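Side-chain contact in hydroxynitrile lyase (Passiflora edulis, PDB 5Y02), which probably catalyses the reversible cleavage of cyanohydrins such as (R)-mandelonitrile into an aldehyde and hydrogen cyanide, working as a homodimer: residues Gln26-Tyr31 with His63-Thr68. Numbering follows the deposited sequence.
Sequences QIIADY and HAYEST. With MXN ((2R)-hydroxy(phenyl)ethanenitrile), chain M.
A chi1 of -166° swings the Tyr31 ring away from its own amide nitrogen and places it, out from helix 21-37, against Tyr65 of strand 63-69, whose CG stands beside the backbone N and anti to the carbonyl carbon. The pair illustrates how the stress-responsive A/B barrel domain, a dimeric alpha+beta barrel, packs helix onto antiparallel sheet: here the helical and strand segments run nearly parallel, their axes 9° apart in direction, and Ile28 and the rings of Tyr31, Tyr65 and His63 meet between them. Tyr31 CE2 lies 3.5 Å from Tyr65 CG. The two rings meet obliquely, their planes at 43°. One turn earlier, Ile28 directs CG1 to the edge of the Tyr65 ring, 4.0 Å from CE2, while its CD1 reaches on to CD2 of the His63 imidazole at 3.6 Å. Tyr65 OH is hydrogen-bonded to Tyr15 OH and Asn13 OD1 of strand 7-15. Tyr31, walled also by Trp44, Phe87 and Phe91, carries its hydroxyl into the substrate pocket, where His9 NE2 is also hydrogen-bonded to the ligand. Tyr31 OH is hydrogen-bonded to mandelonitrile O10 at a separation so short that its exact length is doubtful. One water bridges this hydroxyl to the strand, 2.8 Å from Tyr31 OH and 2.9 Å from Ser67 OG.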
ATOM      1  N   GLN A  26      -5.525 -12.549 -16.035  1.00 17.84           N
ATOM      2  CA  GLN A  26      -5.826 -13.829 -15.409  1.00 19.14           C
ATOM      3  C   GLN A  26      -5.195 -13.958 -14.009  1.00 17.79           C
ATOM      4  O   GLN A  26      -5.839 -14.437 -13.064  1.00 16.94           O
ATOM      5  CB  GLN A  26      -5.366 -14.988 -16.311  1.00 20.48           C
ATOM      6  CG  GLN A  26      -5.796 -16.369 -15.837  1.00 21.46           C
ATOM      7  CD  GLN A  26      -7.299 -16.489 -15.735  1.00 23.20           C
ATOM      8  OE1 GLN A  26      -7.996 -16.392 -16.744  1.00 26.24           O
ATOM      9  NE2 GLN A  26      -7.816 -16.654 -14.518  1.00 23.66           N
ATOM     10  N   ILE A  27      -3.944 -13.515 -13.878  1.00 16.68           N
ATOM     11  CA  ILE A  27      -3.233 -13.601 -12.617  1.00 16.48           C
ATOM     12  C   ILE A  27      -3.978 -12.785 -11.552  1.00 16.72           C
ATOM     13  O   ILE A  27      -4.158 -13.241 -10.417  1.00 18.01           O
ATOM     14  CB  ILE A  27      -1.764 -13.146 -12.759  1.00 16.61           C
ATOM     15  CG1 ILE A  27      -0.958 -14.195 -13.535  1.00 16.55           C
ATOM     16  CG2 ILE A  27      -1.117 -12.947 -11.390  1.00 16.58           C
ATOM     17  CD1 ILE A  27       0.372 -13.650 -14.030  1.00 16.69           C
ATOM     18  N   ILE A  28      -4.426 -11.599 -11.940  1.00 16.45           N
ATOM     19  CA  ILE A  28      -5.137 -10.707 -11.040  1.00 16.70           C
ATOM     20  C   ILE A  28      -6.501 -11.304 -10.669  1.00 17.08           C
ATOM     21  O   ILE A  28      -6.910 -11.214  -9.503  1.00 17.65           O
ATOM     22  CB  ILE A  28      -5.254  -9.293 -11.638  1.00 16.09           C
ATOM     23  CG1 ILE A  28      -3.845  -8.660 -11.701  1.00 16.78           C
ATOM     24  CG2 ILE A  28      -6.171  -8.420 -10.788  1.00 16.98           C
ATOM     25  CD1 ILE A  28      -3.749  -7.440 -12.595  1.00 16.36           C
ATOM     26  N   ALA A  29      -7.176 -11.915 -11.631  1.00 17.62           N
ATOM     27  CA  ALA A  29      -8.445 -12.604 -11.340  1.00 19.22           C
ATOM     28  C   ALA A  29      -8.246 -13.771 -10.375  1.00 20.58           C
ATOM     29  O   ALA A  29      -9.056 -13.957  -9.468  1.00 22.23           O
ATOM     30  CB  ALA A  29      -9.126 -13.071 -12.613  1.00 19.60           C
ATOM     31  N   ASP A  30      -7.172 -14.540 -10.569  1.00 20.40           N
ATOM     32  CA  ASP A  30      -6.820 -15.657  -9.687  1.00 20.05           C
ATOM     33  C   ASP A  30      -6.553 -15.162  -8.266  1.00 18.35           C
ATOM     34  O   ASP A  30      -6.930 -15.802  -7.299  1.00 17.73           O
ATOM     35  CB  ASP A  30      -5.573 -16.414 -10.208  1.00 20.04           C
ATOM     36  CG  ASP A  30      -5.824 -17.186 -11.511  1.00 20.88           C
ATOM     37  OD1 ASP A  30      -6.976 -17.294 -11.962  1.00 21.32           O
ATOM     38  OD2 ASP A  30      -4.840 -17.701 -12.100  1.00 21.98           O
ATOM     39  N   TYR A  31      -5.889 -14.014  -8.158  1.00 17.70           N
ATOM     40  CA  TYR A  31      -5.590 -13.415  -6.866  1.00 19.12           C
ATOM     41  C   TYR A  31      -6.894 -13.060  -6.128  1.00 18.79           C
ATOM     42  O   TYR A  31      -7.090 -13.483  -5.000  1.00 20.14           O
ATOM     43  CB  TYR A  31      -4.749 -12.159  -7.071  1.00 18.83           C
ATOM     44  CG  TYR A  31      -4.063 -11.560  -5.869  1.00 19.35           C
ATOM     45  CD1 TYR A  31      -4.255 -12.027  -4.565  1.00 20.12           C
ATOM     46  CD2 TYR A  31      -3.229 -10.464  -6.050  1.00 20.08           C
ATOM     47  CE1 TYR A  31      -3.623 -11.419  -3.493  1.00 20.02           C
ATOM     48  CE2 TYR A  31      -2.598  -9.863  -4.984  1.00 20.06           C
ATOM     49  CZ  TYR A  31      -2.798 -10.335  -3.716  1.00 20.06           C
ATOM     50  OH  TYR A  31      -2.143  -9.729  -2.665  1.00 21.70           O
ATOM     51  N   HIS A  63       1.052  -1.747 -10.142  1.00 13.73           N
ATOM     52  CA  HIS A  63      -0.155  -2.300  -9.537  1.00 14.46           C
ATOM     53  C   HIS A  63      -0.037  -2.334  -8.017  1.00 14.17           C
ATOM     54  O   HIS A  63       1.056  -2.578  -7.453  1.00 13.70           O
ATOM     55  CB  HIS A  63      -0.342  -3.727  -9.975  1.00 14.28           C
ATOM     56  CG  HIS A  63      -0.764  -3.894 -11.393  1.00 15.66           C
ATOM     57  ND1 HIS A  63       0.075  -3.643 -12.460  1.00 15.28           N
ATOM     58  CD2 HIS A  63      -1.921  -4.366 -11.918  1.00 15.91           C
ATOM     59  CE1 HIS A  63      -0.561  -3.936 -13.580  1.00 16.27           C
ATOM     60  NE2 HIS A  63      -1.770  -4.377 -13.282  1.00 16.40           N
ATOM     61  N   ALA A  64      -1.172  -2.085  -7.358  1.00 13.68           N
ATOM     62  CA  ALA A  64      -1.299  -2.243  -5.919  1.00 13.69           C
ATOM     63  C   ALA A  64      -2.463  -3.180  -5.620  1.00 13.87           C
ATOM     64  O   ALA A  64      -3.473  -3.183  -6.343  1.00 12.92           O
ATOM     65  CB  ALA A  64      -1.537  -0.903  -5.239  1.00 13.93           C
ATOM     66  N   TYR A  65      -2.301  -3.940  -4.552  1.00 13.86           N
ATOM     67  CA  TYR A  65      -3.332  -4.874  -4.072  1.00 14.95           C
ATOM     68  C   TYR A  65      -3.396  -4.741  -2.554  1.00 15.75           C
ATOM     69  O   TYR A  65      -2.361  -4.791  -1.873  1.00 15.46           O
ATOM     70  CB  TYR A  65      -3.000  -6.317  -4.454  1.00 14.72           C
ATOM     71  CG  TYR A  65      -2.442  -6.479  -5.837  1.00 14.78           C
ATOM     72  CD1 TYR A  65      -1.090  -6.225  -6.081  1.00 14.98           C
ATOM     73  CD2 TYR A  65      -3.234  -6.878  -6.907  1.00 14.80           C
ATOM     74  CE1 TYR A  65      -0.544  -6.366  -7.335  1.00 15.52           C
ATOM     75  CE2 TYR A  65      -2.688  -7.024  -8.182  1.00 15.19           C
ATOM     76  CZ  TYR A  65      -1.334  -6.769  -8.384  1.00 15.36           C
ATOM     77  OH  TYR A  65      -0.742  -6.891  -9.617  1.00 15.74           O
ATOM     78  N   GLU A  66      -4.608  -4.624  -2.020  1.00 15.49           N
ATOM     79  CA  GLU A  66      -4.797  -4.475  -0.593  1.00 16.34           C
ATOM     80  C   GLU A  66      -5.777  -5.534  -0.107  1.00 17.16           C
ATOM     81  O   GLU A  66      -6.750  -5.865  -0.808  1.00 16.20           O
ATOM     82  CB  GLU A  66      -5.323  -3.066  -0.261  1.00 19.06           C
ATOM     83  CG  GLU A  66      -6.468  -2.589  -1.144  1.00 21.30           C
ATOM     84  CD  GLU A  66      -7.028  -1.247  -0.717  1.00 24.30           C
ATOM     85  OE1 GLU A  66      -7.891  -1.235   0.182  1.00 26.52           O
ATOM     86  OE2 GLU A  66      -6.569  -0.201  -1.246  1.00 26.92           O
ATOM     87  N   SER A  67      -5.522  -6.040   1.084  1.00 16.96           N
ATOM     88  CA  SER A  67      -6.466  -6.956   1.749  1.00 17.54           C
ATOM     89  C   SER A  67      -6.294  -6.887   3.257  1.00 18.12           C
ATOM     90  O   SER A  67      -5.333  -6.291   3.784  1.00 16.54           O
ATOM     91  CB  SER A  67      -6.319  -8.372   1.223  1.00 17.78           C
ATOM     92  OG  SER A  67      -4.995  -8.841   1.293  1.00 19.79           O
ATOM     93  N   THR A  68      -7.262  -7.457   3.957  1.00 17.67           N
ATOM     94  CA  THR A  68      -7.315  -7.349   5.393  1.00 19.49           C
ATOM     95  C   THR A  68      -7.472  -8.748   5.971  1.00 19.18           C
ATOM     96  O   THR A  68      -8.234  -9.536   5.440  1.00 19.19           O
ATOM     97  CB  THR A  68      -8.501  -6.464   5.828  1.00 20.39           C
ATOM     98  OG1 THR A  68      -8.341  -5.142   5.321  1.00 21.12           O
ATOM     99  CG2 THR A  68      -8.595  -6.395   7.346  1.00 20.84           C
TER
HETATM  100  C1  MXN M 201       0.033 -13.397  -2.172  1.00 27.71           C
HETATM  101  C2  MXN M 201       1.012 -14.109  -2.860  1.00 27.64           C
HETATM  102  C3  MXN M 201       0.971 -15.502  -2.918  1.00 27.84           C
HETATM  103  C4  MXN M 201      -0.070 -16.181  -2.293  1.00 26.04           C
HETATM  104  C5  MXN M 201      -1.043 -15.482  -1.593  1.00 26.86           C
HETATM  105  C6  MXN M 201      -1.002 -14.093  -1.530  1.00 28.24           C
HETATM  106  C7  MXN M 201       0.153 -11.917  -2.109  1.00 29.36           C
HETATM  107  C8  MXN M 201       1.432 -11.649  -1.411  1.00 29.91           C
HETATM  108  N9  MXN M 201       2.441 -11.450  -0.857  1.00 30.58           N
HETATM  109  O10 MXN M 201      -0.939 -11.344  -1.365  1.00 30.85           O
HETATM  110  O   HOH W   1      -3.383  -7.855  -0.937  1.00 18.15           O